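Side-chain contacts in periplasmic binding protein component of an ABC type zinc uptake transporter (Synechocystis sp., PDB 2OV3), which probably captures zinc ions in the periplasm and delivers them to the membrane part of an ABC-type zinc uptake transporter: residues 11-16 with 24-29; 82-87 with 113-118; 103-108 with 172-177; 199-204 with 225-230; 205-210 with 253-258. One frame throughout, in Å; residues are numbered along the deposited sequence.

Contact 1: 11-16 with 24-29; sequences PQQYFL and VRVSVL
Gln13 and Leu16 lean on Val26 where helix 11-16 and strand 24-28 run almost antiparallel, at 171°, with the two segment axes 8.6 Å apart at their closest. Val26 fits between the two helix residues with one methyl for each. Its CG2 approaches Leu16 CB at 3.5 Å, the tightest apolar touch here, while its CG1 lies 3.9 Å from Gln13 CB. Gln13 holds CG anti to the backbone N (chi1 172°) and stays extended beyond it, which carries the chain over the strand; its amide oxygen OE1 ends 3.9 Å from Val28 CG2. At the other end, Val24 CG2 rests on the carbonyl oxygen of Leu16. An alanine in place of Gln13 would probably open a gap over Val26 CB and beside Val28 CG2, leaving the two valines only the CB touch. Leu16 continues inward to Ile116 and Leu120 of helix 106-123, and Val26 and Val28 also touch Val7. This is the return half of a beta-alpha-beta unit, strand 3-7, helix 10-20, strand 24-28. No hydrogen bond or salt bridge crosses between the segments, so the helix is seated on the edge strand by van der Waals contact, the glutamine packing through its carbon chain and its amide.

Contact 2: 82-87 with 113-118; sequences SAQGIT and ATTIAK
Thr115 meets the 82-87 loop in two ways, through its methyl and through a water. The methyl CG2 faces the amide oxygen of Gln84, with Gln84 OE1 3.5 Å from Thr115 CG2, a contact of van der Waals type. On the other branch, Thr115 OG1 donates to a water at 2.5 Å, and that water gives its own hydrogens to two backbone carbonyls of the loop, Ser82 O at 2.6 Å and Gln84 O at 2.8 Å. One water thus joins the helix to both ends of a short piece of chain. One residue further along the helix, Ile116 CD1 touches Ser82 CB at 3.8 Å.

The carbonyls of Ser82 and Gln84 flank Ala83, where a type II beta turn to Ile86 begins; it is closed by Ile86 N to Ala83 O at 3.3 Å, with Gly85 at the position of positive phi. The turn follows strand 78-81, an outer strand of the parallel sheet.

Farther out, Ser82 OG is taken up by the carbonyl of Leu57, at the end of the neighbouring strand 54-57. Gln84 reaches Thr115 by a bent chain, chi2 146°, that swings its amide toward the helix. Ile116 also touches Leu16 and Ile19 of helix 10-20 and Val56 of strand 54-57, which Ser82 touches too, while Ala113 and Ala117 of the same helix pack against Leu135 of helix 128-153.

Contact 3: 103-108 with 172-177; sequences WLSPTL and ARDYNL
Ser105 and Asp174 supply the direct polar link. The serine hydroxyl OG donates to Asp174 OD2 at 2.5 Å, a short bond that uses the syn lone pair of the carboxylate oxygen. The same OG accepts from Leu108 N at 3.1 Å along a nearly straight N-H line of 165°, making Ser105 the N-cap of helix 106-123. With OG anti to its own backbone N (chi1 164°), the hydroxyl can face both partners, so one oxygen caps one helix and binds the last turn of another. An alanine at Ser105 would remove this oxygen, and would probably leave the Leu108 amide without its cap and Asp174 OD2 without one of its donors.

A water adds an indirect link. It accepts from Thr107 N at 3.1 Å and donates to Asp174 OD2 at 2.6 Å and to Tyr175 OH. Asp174 OD2 therefore receives two hydrogens, and its negative charge is likely to be eased by the nearby helix start. The strongest partner of the tyrosine hydroxyl is Asn146.

Van der Waals packing adds Pro106 CG, 3.3 Å from Tyr175 OH, and a looser apolar touch of Pro106 CD on Tyr175 CE2 at 4.4 Å, at the ring edge.

Leu149 of helix 128-153 touches both Pro106 and Tyr175, and Tyr170 lies against Ser105 and Leu108. The contact thus bridges the protein's two halves, joining the start of helix 106-123, with Ser105's side chain about 8 Å from that of zinc ligand His101, to helix 169-174, which precedes strand 178-181 of the second sheet.

Contact 4: 199-204 with 225-230; sequences DTAKEN and AEIGAG
Lys202 and Glu226 form a salt bridge that is stretched: Lys202 NZ lies 4.0 Å from Glu226 OE1, a long pairing at the surface, and the exact placement of the lysine end is doubtful. The lysine sets out with CG anti to its carbonyl carbon (chi1 -67°), whereas the glutamate folds back at chi2, -51°. The two side chains cross at a slant, and at this separation the attraction is electrostatic and probably modest, since both residues are exposed to solvent.

Beneath the charges lies a compact apolar touch. Ala201 CB meets both ends of the Ile227 side chain, CD1 and CG2, each at 3.5 Å. The isoleucine therefore straddles the alanine methyl, and the small residue is consistent with the close approach of the helices, with the alpha carbons of Lys202 and Ile227 5.6 Å apart. Lys202 lends its aliphatic base to the same patch, CG lying 4.0 Å from Ile227 CG2.

Just beyond Ile227 the helix stops in a Schellman motif. Gly228, at positive phi, is its C-prime residue, and its N donates to Ala225 O at 3.2 Å; Ala229 N reaches back to Ala224 O. The chain then turns into strand 230-234.

Ile162 of strand 160-163 touches both Ala201 and Ile227, and Ile198 touches Glu226 and Ile227. Helices 193-204 and 218-227 thus pack side by side on one face of the second parallel sheet, at a distance from the zinc site.

Contact 5: 205-210 with 253-258; sequences NLTMVF and ANANSA
Thr207 reaches Ala255 with its hydroxyl. Its CB stands 4.2 Å from Ala255 O. OG1, between the backbone N and the carbonyl carbon (chi1 71°), donates to Ala255 O at 3.0 Å, meeting the carbonyl at 116° with a tilt of 17° from its plane, and it also lies 3.7 Å from Ala255 CB. The methyl CG2 passes the same oxygen more loosely, at 4.1 Å. A water seconds the bond, accepting from Thr207 N and donating to Ala255 O, so the carbonyl near the helix end receives two hydrogens.

The methyl of Ala255 also meets the strand. Met208 CB lies 3.9 Å from Ala255 CB, and Phe210 CZ 3.8 Å from the same atom, which sits at the ring edge near its plane. Met208 CG in turn lies 3.5 Å above one face of that ring, offset toward the rim.

Phe210 continues to Phe161 and Val163 of strand 160-163 and to Leu234. An inner strand of a parallel sheet is thus covered by the last helix of the chain, 241-256, the three-layer alpha-beta-alpha packing of the lobes of periplasmic metal-binding proteins; the Phe210 side chain is about 9 Å from that of the zinc ligand His165.

From the N terminus, contact 1 closes a short loop within the first beta-alpha-beta unit, seating helix 10-20 on an edge strand. Contact 2 opens only after it has closed, and ties the loop after strand 78-81 to helix 106-123; Leu16 touching Ile116 joins the two. Contact 3 crosses contact 2, since its first segment falls between those of contact 2, and spans 63 residues to link the start of helix 106-123 with helix 169-174, near the second sheet. Contacts 4 and 5 also cross: the former pairs two helices flanking that sheet, the latter brings back the C-terminal helix, and Gly230 O to Val209 N joins them in neighbouring strands.

Contact 1: 11-16 with 24-29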
# COMPACT_ATOMS: atom_id res chain seq x y z
N PRO A 11 1.66 -4.18 -6.17
CA PRO A 11 0.38 -3.46 -6.37
C PRO A 11 0.41 -2.47 -7.53
O PRO A 11 -0.59 -2.26 -8.21
CB PRO A 11 0.16 -2.77 -5.02
CG PRO A 11 0.76 -3.76 -4.05
CD PRO A 11 2.07 -4.13 -4.76
N GLN A 12 1.57 -1.85 -7.74
CA GLN A 12 1.70 -0.90 -8.84
C GLN A 12 1.56 -1.67 -10.16
O GLN A 12 0.94 -1.19 -11.11
CB GLN A 12 3.05 -0.16 -8.78
CG GLN A 12 3.20 0.82 -7.62
CD GLN A 12 4.58 1.46 -7.56
OE1 GLN A 12 5.58 0.80 -7.24
NE2 GLN A 12 4.65 2.73 -7.90
N GLN A 13 2.10 -2.88 -10.21
CA GLN A 13 1.98 -3.68 -11.42
C GLN A 13 0.49 -3.87 -11.73
O GLN A 13 0.08 -3.81 -12.89
CB GLN A 13 2.67 -5.03 -11.23
CG GLN A 13 2.45 -6.02 -12.35
CD GLN A 13 3.26 -7.27 -12.11
OE1 GLN A 13 3.21 -7.86 -11.02
NE2 GLN A 13 4.02 -7.70 -13.12
N TYR A 14 -0.32 -4.09 -10.71
CA TYR A 14 -1.75 -4.26 -10.91
C TYR A 14 -2.28 -3.04 -11.67
O TYR A 14 -2.95 -3.19 -12.70
CB TYR A 14 -2.45 -4.36 -9.56
CG TYR A 14 -3.93 -4.69 -9.63
CD1 TYR A 14 -4.36 -6.00 -9.77
CD2 TYR A 14 -4.89 -3.68 -9.52
CE1 TYR A 14 -5.71 -6.32 -9.79
CE2 TYR A 14 -6.25 -3.98 -9.54
CZ TYR A 14 -6.65 -5.31 -9.67
OH TYR A 14 -7.99 -5.62 -9.65
N PHE A 15 -1.96 -1.85 -11.17
CA PHE A 15 -2.41 -0.58 -11.77
C PHE A 15 -1.87 -0.37 -13.21
O PHE A 15 -2.59 0.12 -14.08
CB PHE A 15 -1.97 0.61 -10.90
CG PHE A 15 -2.20 0.43 -9.42
CD1 PHE A 15 -1.44 1.15 -8.50
CD2 PHE A 15 -3.17 -0.45 -8.94
CE1 PHE A 15 -1.63 1.01 -7.12
CE2 PHE A 15 -3.38 -0.61 -7.56
CZ PHE A 15 -2.61 0.12 -6.64
N LEU A 16 -0.61 -0.74 -13.44
CA LEU A 16 -0.01 -0.58 -14.76
C LEU A 16 -0.64 -1.55 -15.75
O LEU A 16 -0.83 -1.22 -16.92
CB LEU A 16 1.50 -0.81 -14.72
CG LEU A 16 2.37 0.45 -14.72
CD1 LEU A 16 2.19 1.22 -16.03
CD2 LEU A 16 1.99 1.33 -13.53
N VAL A 24 2.39 -2.54 -22.24
CA VAL A 24 3.45 -2.38 -21.27
C VAL A 24 3.93 -3.73 -20.80
O VAL A 24 3.19 -4.71 -20.82
CB VAL A 24 3.00 -1.55 -20.02
CG1 VAL A 24 2.36 -0.23 -20.45
CG2 VAL A 24 2.02 -2.36 -19.16
N ARG A 25 5.19 -3.75 -20.38
CA ARG A 25 5.83 -4.94 -19.83
C ARG A 25 6.38 -4.40 -18.51
O ARG A 25 7.40 -3.70 -18.49
CB ARG A 25 6.97 -5.42 -20.73
CG ARG A 25 7.59 -6.73 -20.27
CD ARG A 25 8.54 -7.33 -21.31
NE ARG A 25 7.90 -7.42 -22.62
CZ ARG A 25 8.43 -8.04 -23.67
NH1 ARG A 25 9.62 -8.63 -23.58
NH2 ARG A 25 7.77 -8.05 -24.83
N VAL A 26 5.67 -4.70 -17.43
CA VAL A 26 6.03 -4.22 -16.10
C VAL A 26 7.06 -5.07 -15.35
O VAL A 26 7.00 -6.29 -15.39
CB VAL A 26 4.77 -4.12 -15.18
CG1 VAL A 26 5.14 -3.51 -13.83
CG2 VAL A 26 3.67 -3.30 -15.85
N SER A 27 7.99 -4.41 -14.67
CA SER A 27 8.97 -5.10 -13.85
C SER A 27 8.81 -4.52 -12.44
O SER A 27 8.60 -3.31 -12.27
CB SER A 27 10.39 -4.89 -14.37
OG SER A 27 10.62 -5.62 -15.57
N VAL A 28 8.89 -5.39 -11.43
CA VAL A 28 8.75 -5.00 -10.03
C VAL A 28 10.10 -5.10 -9.35
O VAL A 28 10.78 -6.12 -9.46
CB VAL A 28 7.74 -5.91 -9.28
CG1 VAL A 28 7.54 -5.43 -7.84
CG2 VAL A 28 6.41 -5.90 -10.00
N LEU A 29 10.48 -4.05 -8.64
CA LEU A 29 11.75 -4.01 -7.94
C LEU A 29 11.66 -4.77 -6.62
O LEU A 29 12.54 -5.55 -6.30
CB LEU A 29 12.17 -2.57 -7.69
CG LEU A 29 13.50 -2.42 -6.94
CD1 LEU A 29 14.63 -2.86 -7.85
CD2 LEU A 29 13.72 -0.98 -6.48

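Contact 2: 82-87 with 113-118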
# COMPACT_ATOMS: atom_id res chain seq x y z
N SER A 82 3.88 9.04 -8.81
CA SER A 82 2.45 8.79 -8.84
C SER A 82 1.69 9.42 -7.67
O SER A 82 0.46 9.43 -7.67
CB SER A 82 2.17 7.28 -8.89
OG SER A 82 2.56 6.66 -7.69
N ALA A 83 2.41 9.95 -6.69
CA ALA A 83 1.76 10.57 -5.54
C ALA A 83 1.56 12.08 -5.67
O ALA A 83 0.94 12.69 -4.80
CB ALA A 83 2.56 10.28 -4.27
N GLN A 84 2.09 12.68 -6.73
CA GLN A 84 1.96 14.12 -6.90
C GLN A 84 0.53 14.63 -6.87
O GLN A 84 -0.40 13.98 -7.36
CB GLN A 84 2.61 14.57 -8.20
CG GLN A 84 2.03 13.89 -9.42
CD GLN A 84 1.99 14.81 -10.63
OE1 GLN A 84 1.78 14.36 -11.77
NE2 GLN A 84 2.18 16.11 -10.40
N GLY A 85 0.37 15.82 -6.30
CA GLY A 85 -0.93 16.45 -6.23
C GLY A 85 -1.82 15.97 -5.11
O GLY A 85 -2.95 16.46 -4.95
N ILE A 86 -1.33 15.02 -4.33
CA ILE A 86 -2.11 14.48 -3.22
C ILE A 86 -1.64 14.99 -1.88
O ILE A 86 -0.44 15.10 -1.63
CB ILE A 86 -2.01 12.96 -3.15
CG1 ILE A 86 -2.37 12.36 -4.50
CG2 ILE A 86 -2.91 12.43 -2.04
CD1 ILE A 86 -2.47 10.88 -4.46
N THR A 87 -2.60 15.28 -1.01
CA THR A 87 -2.26 15.74 0.32
C THR A 87 -2.04 14.47 1.15
O THR A 87 -2.98 13.70 1.39
CB THR A 87 -3.38 16.57 0.94
OG1 THR A 87 -3.64 17.71 0.12
CG2 THR A 87 -2.97 17.03 2.32
N ALA A 113 -3.49 6.22 -10.70
CA ALA A 113 -3.62 5.67 -12.04
C ALA A 113 -3.71 6.78 -13.09
O ALA A 113 -3.14 6.68 -14.17
CB ALA A 113 -4.85 4.77 -12.13
N THR A 114 -4.42 7.85 -12.75
CA THR A 114 -4.60 8.98 -13.66
C THR A 114 -3.27 9.62 -14.00
O THR A 114 -3.06 10.11 -15.12
CB THR A 114 -5.52 10.04 -13.04
OG1 THR A 114 -6.79 9.45 -12.75
CG2 THR A 114 -5.73 11.20 -14.00
N THR A 115 -2.36 9.62 -13.05
CA THR A 115 -1.05 10.19 -13.31
C THR A 115 -0.25 9.23 -14.17
O THR A 115 0.51 9.66 -15.04
CB THR A 115 -0.31 10.47 -12.01
OG1 THR A 115 -1.04 11.45 -11.25
CG2 THR A 115 1.09 10.98 -12.30
N ILE A 116 -0.43 7.93 -13.95
CA ILE A 116 0.30 6.94 -14.73
C ILE A 116 -0.10 6.99 -16.19
O ILE A 116 0.75 7.04 -17.08
CB ILE A 116 0.03 5.52 -14.26
CG1 ILE A 116 0.38 5.37 -12.78
CG2 ILE A 116 0.81 4.54 -15.12
CD1 ILE A 116 1.72 5.94 -12.41
N ALA A 117 -1.41 6.95 -16.42
CA ALA A 117 -1.99 6.98 -17.75
C ALA A 117 -1.51 8.23 -18.49
O ALA A 117 -0.97 8.14 -19.60
CB ALA A 117 -3.51 6.97 -17.65
N LYS A 118 -1.72 9.39 -17.88
CA LYS A 118 -1.30 10.63 -18.48
C LYS A 118 0.16 10.52 -18.94
O LYS A 118 0.49 10.88 -20.07
CB LYS A 118 -1.44 11.77 -17.47
CG LYS A 118 -1.15 13.15 -18.02
CD LYS A 118 -1.29 14.22 -16.95
CE LYS A 118 -1.07 15.61 -17.53
NZ LYS A 118 0.26 15.70 -18.22
O HOH W 1 -0.67 11.56 -8.74

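Contact 3: 103-108 with 172-177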
# COMPACT_ATOMS: atom_id res chain seq x y z
N TRP A 103 -1.12 3.64 -1.74
CA TRP A 103 -1.57 2.64 -2.70
C TRP A 103 -2.63 1.68 -2.14
O TRP A 103 -3.10 0.78 -2.84
CB TRP A 103 -0.36 1.87 -3.26
CG TRP A 103 0.24 0.85 -2.32
CD1 TRP A 103 -0.22 -0.41 -2.10
CD2 TRP A 103 1.35 1.04 -1.44
NE1 TRP A 103 0.54 -1.03 -1.13
CE2 TRP A 103 1.51 -0.16 -0.70
CE3 TRP A 103 2.23 2.10 -1.18
CZ2 TRP A 103 2.52 -0.33 0.26
CZ3 TRP A 103 3.23 1.94 -0.23
CH2 TRP A 103 3.36 0.73 0.49
N LEU A 104 -3.01 1.86 -0.89
CA LEU A 104 -4.01 1.00 -0.29
C LEU A 104 -5.35 1.76 -0.14
O LEU A 104 -6.30 1.28 0.48
CB LEU A 104 -3.50 0.47 1.07
CG LEU A 104 -2.20 -0.39 0.87
CD1 LEU A 104 -1.49 -0.61 2.18
CD2 LEU A 104 -2.57 -1.74 0.22
N SER A 105 -5.41 2.96 -0.72
CA SER A 105 -6.64 3.76 -0.73
C SER A 105 -7.21 3.71 -2.14
O SER A 105 -6.60 4.23 -3.08
CB SER A 105 -6.35 5.22 -0.35
OG SER A 105 -7.45 6.06 -0.71
N PRO A 106 -8.38 3.08 -2.31
CA PRO A 106 -9.00 2.99 -3.64
C PRO A 106 -9.17 4.39 -4.25
O PRO A 106 -8.74 4.65 -5.37
CB PRO A 106 -10.33 2.30 -3.35
CG PRO A 106 -9.98 1.38 -2.23
CD PRO A 106 -9.13 2.27 -1.34
N THR A 107 -9.79 5.28 -3.48
CA THR A 107 -10.01 6.65 -3.91
C THR A 107 -8.71 7.30 -4.37
O THR A 107 -8.65 7.83 -5.47
CB THR A 107 -10.56 7.51 -2.76
OG1 THR A 107 -11.86 7.05 -2.40
CG2 THR A 107 -10.64 8.98 -3.18
N LEU A 108 -7.68 7.26 -3.55
CA LEU A 108 -6.42 7.87 -3.93
C LEU A 108 -5.77 7.14 -5.10
O LEU A 108 -5.05 7.76 -5.88
CB LEU A 108 -5.48 7.92 -2.73
CG LEU A 108 -5.34 9.24 -1.93
CD1 LEU A 108 -6.64 10.04 -1.85
CD2 LEU A 108 -4.86 8.87 -0.53
N ALA A 172 -7.63 3.18 6.33
CA ALA A 172 -8.47 3.38 7.50
C ALA A 172 -9.09 4.78 7.54
O ALA A 172 -10.11 4.99 8.19
CB ALA A 172 -7.66 3.13 8.77
N ARG A 173 -8.46 5.73 6.86
CA ARG A 173 -8.95 7.10 6.80
C ARG A 173 -10.20 7.22 5.95
O ARG A 173 -11.16 7.89 6.33
CB ARG A 173 -7.86 7.99 6.22
CG ARG A 173 -7.24 8.94 7.21
CD ARG A 173 -8.13 10.15 7.44
NE ARG A 173 -7.52 11.04 8.40
CZ ARG A 173 -7.33 10.74 9.68
NH1 ARG A 173 -7.73 9.56 10.15
NH2 ARG A 173 -6.73 11.61 10.49
N ASP A 174 -10.18 6.57 4.79
CA ASP A 174 -11.31 6.62 3.87
C ASP A 174 -12.57 6.00 4.48
O ASP A 174 -13.67 6.54 4.33
CB ASP A 174 -10.98 5.87 2.57
CG ASP A 174 -9.75 6.42 1.87
OD1 ASP A 174 -9.45 7.63 2.01
OD2 ASP A 174 -9.09 5.65 1.15
N TYR A 175 -12.40 4.89 5.18
CA TYR A 175 -13.52 4.18 5.79
C TYR A 175 -13.71 4.42 7.28
O TYR A 175 -14.29 3.59 7.98
CB TYR A 175 -13.37 2.68 5.49
CG TYR A 175 -13.15 2.44 4.01
CD1 TYR A 175 -14.12 2.82 3.08
CD2 TYR A 175 -11.93 1.95 3.54
CE1 TYR A 175 -13.87 2.74 1.71
CE2 TYR A 175 -11.67 1.86 2.17
CZ TYR A 175 -12.64 2.26 1.26
OH TYR A 175 -12.39 2.23 -0.09
N ASN A 176 -13.21 5.55 7.77
CA ASN A 176 -13.38 5.91 9.18
C ASN A 176 -12.97 4.84 10.17
O ASN A 176 -13.72 4.47 11.07
CB ASN A 176 -14.84 6.32 9.42
CG ASN A 176 -15.33 7.32 8.39
OD1 ASN A 176 -16.11 6.98 7.51
ND2 ASN A 176 -14.85 8.57 8.49
N LEU A 177 -11.75 4.35 10.00
CA LEU A 177 -11.20 3.34 10.89
C LEU A 177 -9.94 3.93 11.48
O LEU A 177 -9.42 4.93 10.98
CB LEU A 177 -10.83 2.07 10.13
CG LEU A 177 -11.96 1.29 9.49
CD1 LEU A 177 -11.37 0.17 8.68
CD2 LEU A 177 -12.89 0.75 10.56
O HOH W 2 -10.83 4.87 -0.61

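Contact 4: 199-204 with 225-230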
# COMPACT_ATOMS: atom_id res chain seq x y z
N ASP A 199 -3.62 -3.07 27.28
CA ASP A 199 -4.68 -2.72 28.20
C ASP A 199 -5.80 -1.99 27.48
O ASP A 199 -6.97 -2.17 27.79
CB ASP A 199 -4.16 -1.85 29.35
CG ASP A 199 -3.17 -2.60 30.25
OD1 ASP A 199 -3.30 -3.85 30.39
OD2 ASP A 199 -2.28 -1.94 30.83
N THR A 200 -5.44 -1.17 26.50
CA THR A 200 -6.44 -0.44 25.75
C THR A 200 -7.28 -1.43 24.96
O THR A 200 -8.50 -1.32 24.88
CB THR A 200 -5.78 0.56 24.79
OG1 THR A 200 -5.20 1.63 25.55
CG2 THR A 200 -6.80 1.12 23.81
N ALA A 201 -6.59 -2.42 24.39
CA ALA A 201 -7.24 -3.45 23.60
C ALA A 201 -8.22 -4.25 24.47
O ALA A 201 -9.37 -4.42 24.10
CB ALA A 201 -6.19 -4.39 23.01
N LYS A 202 -7.76 -4.74 25.61
CA LYS A 202 -8.63 -5.51 26.49
C LYS A 202 -9.91 -4.75 26.86
O LYS A 202 -11.00 -5.31 26.81
CB LYS A 202 -7.91 -5.90 27.78
CG LYS A 202 -6.77 -6.88 27.60
CD LYS A 202 -6.20 -7.28 28.95
CE LYS A 202 -5.11 -8.33 28.80
NZ LYS A 202 -4.62 -8.85 30.11
N GLU A 203 -9.76 -3.48 27.22
CA GLU A 203 -10.90 -2.66 27.60
C GLU A 203 -11.85 -2.36 26.45
O GLU A 203 -13.03 -2.13 26.68
CB GLU A 203 -10.43 -1.35 28.22
CG GLU A 203 -9.66 -1.51 29.50
CD GLU A 203 -8.82 -0.28 29.81
OE1 GLU A 203 -8.07 -0.33 30.81
OE2 GLU A 203 -8.90 0.71 29.05
N ASN A 204 -11.34 -2.35 25.23
CA ASN A 204 -12.21 -2.08 24.09
C ASN A 204 -12.63 -3.39 23.46
O ASN A 204 -13.31 -3.42 22.44
CB ASN A 204 -11.51 -1.22 23.04
CG ASN A 204 -11.23 0.18 23.52
OD1 ASN A 204 -12.12 0.87 24.05
ND2 ASN A 204 -10.00 0.62 23.34
N ALA A 225 -1.91 -13.07 22.36
CA ALA A 225 -2.07 -13.99 23.47
C ALA A 225 -2.48 -13.22 24.72
O ALA A 225 -3.43 -13.59 25.39
CB ALA A 225 -0.77 -14.74 23.71
N GLU A 226 -1.75 -12.15 25.02
CA GLU A 226 -2.04 -11.34 26.19
C GLU A 226 -3.39 -10.65 26.17
O GLU A 226 -4.02 -10.47 27.21
CB GLU A 226 -0.96 -10.28 26.39
CG GLU A 226 0.18 -10.72 27.29
CD GLU A 226 -0.29 -11.30 28.61
OE1 GLU A 226 -1.18 -10.68 29.25
OE2 GLU A 226 0.22 -12.38 29.01
N ILE A 227 -3.85 -10.26 24.99
CA ILE A 227 -5.13 -9.58 24.89
C ILE A 227 -6.27 -10.58 24.79
O ILE A 227 -7.44 -10.23 24.96
CB ILE A 227 -5.18 -8.67 23.66
CG1 ILE A 227 -3.94 -7.78 23.61
CG2 ILE A 227 -6.45 -7.83 23.71
CD1 ILE A 227 -3.86 -6.90 22.38
N GLY A 228 -5.92 -11.83 24.52
CA GLY A 228 -6.94 -12.85 24.38
C GLY A 228 -7.57 -12.77 23.00
O GLY A 228 -8.70 -13.21 22.80
N ALA A 229 -6.86 -12.22 22.03
CA ALA A 229 -7.42 -12.12 20.69
C ALA A 229 -6.76 -13.08 19.70
O ALA A 229 -5.81 -13.79 20.04
CB ALA A 229 -7.30 -10.69 20.19
N GLY A 230 -7.27 -13.10 18.48
CA GLY A 230 -6.70 -13.97 17.48
C GLY A 230 -5.65 -13.25 16.65
O GLY A 230 -5.50 -12.03 16.76

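Contact 5: 205-210 with 253-258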
# COMPACT_ATOMS: atom_id res chain seq x y z
N ASN A 205 -12.22 -4.48 24.10
CA ASN A 205 -12.53 -5.82 23.63
C ASN A 205 -12.04 -6.07 22.20
O ASN A 205 -12.75 -6.68 21.39
CB ASN A 205 -14.04 -6.07 23.70
CG ASN A 205 -14.38 -7.55 23.55
OD1 ASN A 205 -15.52 -7.91 23.24
ND2 ASN A 205 -13.39 -8.42 23.80
N LEU A 206 -10.85 -5.57 21.87
CA LEU A 206 -10.34 -5.81 20.53
C LEU A 206 -10.18 -7.32 20.46
O LEU A 206 -9.71 -7.94 21.42
CB LEU A 206 -9.01 -5.07 20.31
CG LEU A 206 -9.12 -3.54 20.40
CD1 LEU A 206 -7.81 -2.90 19.99
CD2 LEU A 206 -10.26 -3.04 19.52
N THR A 207 -10.57 -7.91 19.35
CA THR A 207 -10.54 -9.36 19.21
C THR A 207 -9.52 -9.91 18.23
O THR A 207 -9.49 -11.11 17.98
CB THR A 207 -11.90 -9.87 18.76
OG1 THR A 207 -12.11 -9.49 17.39
CG2 THR A 207 -13.01 -9.26 19.61
N MET A 208 -8.67 -9.05 17.70
CA MET A 208 -7.72 -9.52 16.73
C MET A 208 -6.50 -8.62 16.60
O MET A 208 -6.57 -7.41 16.82
CB MET A 208 -8.42 -9.64 15.37
CG MET A 208 -7.72 -10.50 14.35
SD MET A 208 -7.84 -12.26 14.76
CE MET A 208 -9.60 -12.53 14.57
N VAL A 209 -5.40 -9.24 16.22
CA VAL A 209 -4.13 -8.56 15.99
C VAL A 209 -3.81 -8.86 14.53
O VAL A 209 -3.62 -10.01 14.16
CB VAL A 209 -3.03 -9.15 16.88
CG1 VAL A 209 -1.68 -8.60 16.46
CG2 VAL A 209 -3.32 -8.83 18.34
N PHE A 210 -3.78 -7.82 13.70
CA PHE A 210 -3.50 -8.01 12.28
C PHE A 210 -2.03 -7.75 11.94
O PHE A 210 -1.60 -6.61 11.86
CB PHE A 210 -4.40 -7.11 11.43
CG PHE A 210 -5.87 -7.44 11.58
CD1 PHE A 210 -6.69 -6.69 12.43
CD2 PHE A 210 -6.44 -8.51 10.89
CE1 PHE A 210 -8.03 -7.00 12.60
CE2 PHE A 210 -7.78 -8.82 11.05
CZ PHE A 210 -8.58 -8.07 11.91
N ALA A 253 -14.08 -6.55 9.36
CA ALA A 253 -15.49 -6.71 9.70
C ALA A 253 -15.79 -7.90 10.59
O ALA A 253 -16.59 -7.79 11.52
CB ALA A 253 -16.33 -6.79 8.43
N ASN A 254 -15.16 -9.04 10.33
CA ASN A 254 -15.42 -10.20 11.17
C ASN A 254 -14.96 -9.94 12.60
O ASN A 254 -15.55 -10.42 13.56
CB ASN A 254 -14.69 -11.44 10.64
CG ASN A 254 -15.27 -11.92 9.33
OD1 ASN A 254 -16.45 -11.73 9.06
ND2 ASN A 254 -14.44 -12.55 8.51
N ALA A 255 -13.89 -9.16 12.72
CA ALA A 255 -13.32 -8.84 14.01
C ALA A 255 -13.98 -7.65 14.72
O ALA A 255 -14.04 -7.63 15.95
CB ALA A 255 -11.83 -8.58 13.85
N ASN A 256 -14.47 -6.68 13.96
CA ASN A 256 -15.08 -5.47 14.54
C ASN A 256 -16.60 -5.48 14.65
O ASN A 256 -17.20 -4.44 14.91
CB ASN A 256 -14.64 -4.24 13.75
CG ASN A 256 -13.17 -3.91 13.94
OD1 ASN A 256 -12.77 -2.76 13.78
ND2 ASN A 256 -12.37 -4.91 14.28
N SER A 257 -17.21 -6.64 14.47
CA SER A 257 -18.66 -6.77 14.56
C SER A 257 -19.03 -7.44 15.87
O SER A 257 -18.17 -8.05 16.52
CB SER A 257 -19.21 -7.62 13.42
OG SER A 257 -18.96 -7.03 12.15
N ALA A 258 -20.30 -7.34 16.24
CA ALA A 258 -20.77 -7.99 17.46
C ALA A 258 -20.27 -9.42 17.35
O ALA A 258 -20.50 -10.08 16.34
CB ALA A 258 -22.29 -7.95 17.52
O HOH W 3 -12.53 -5.86 17.79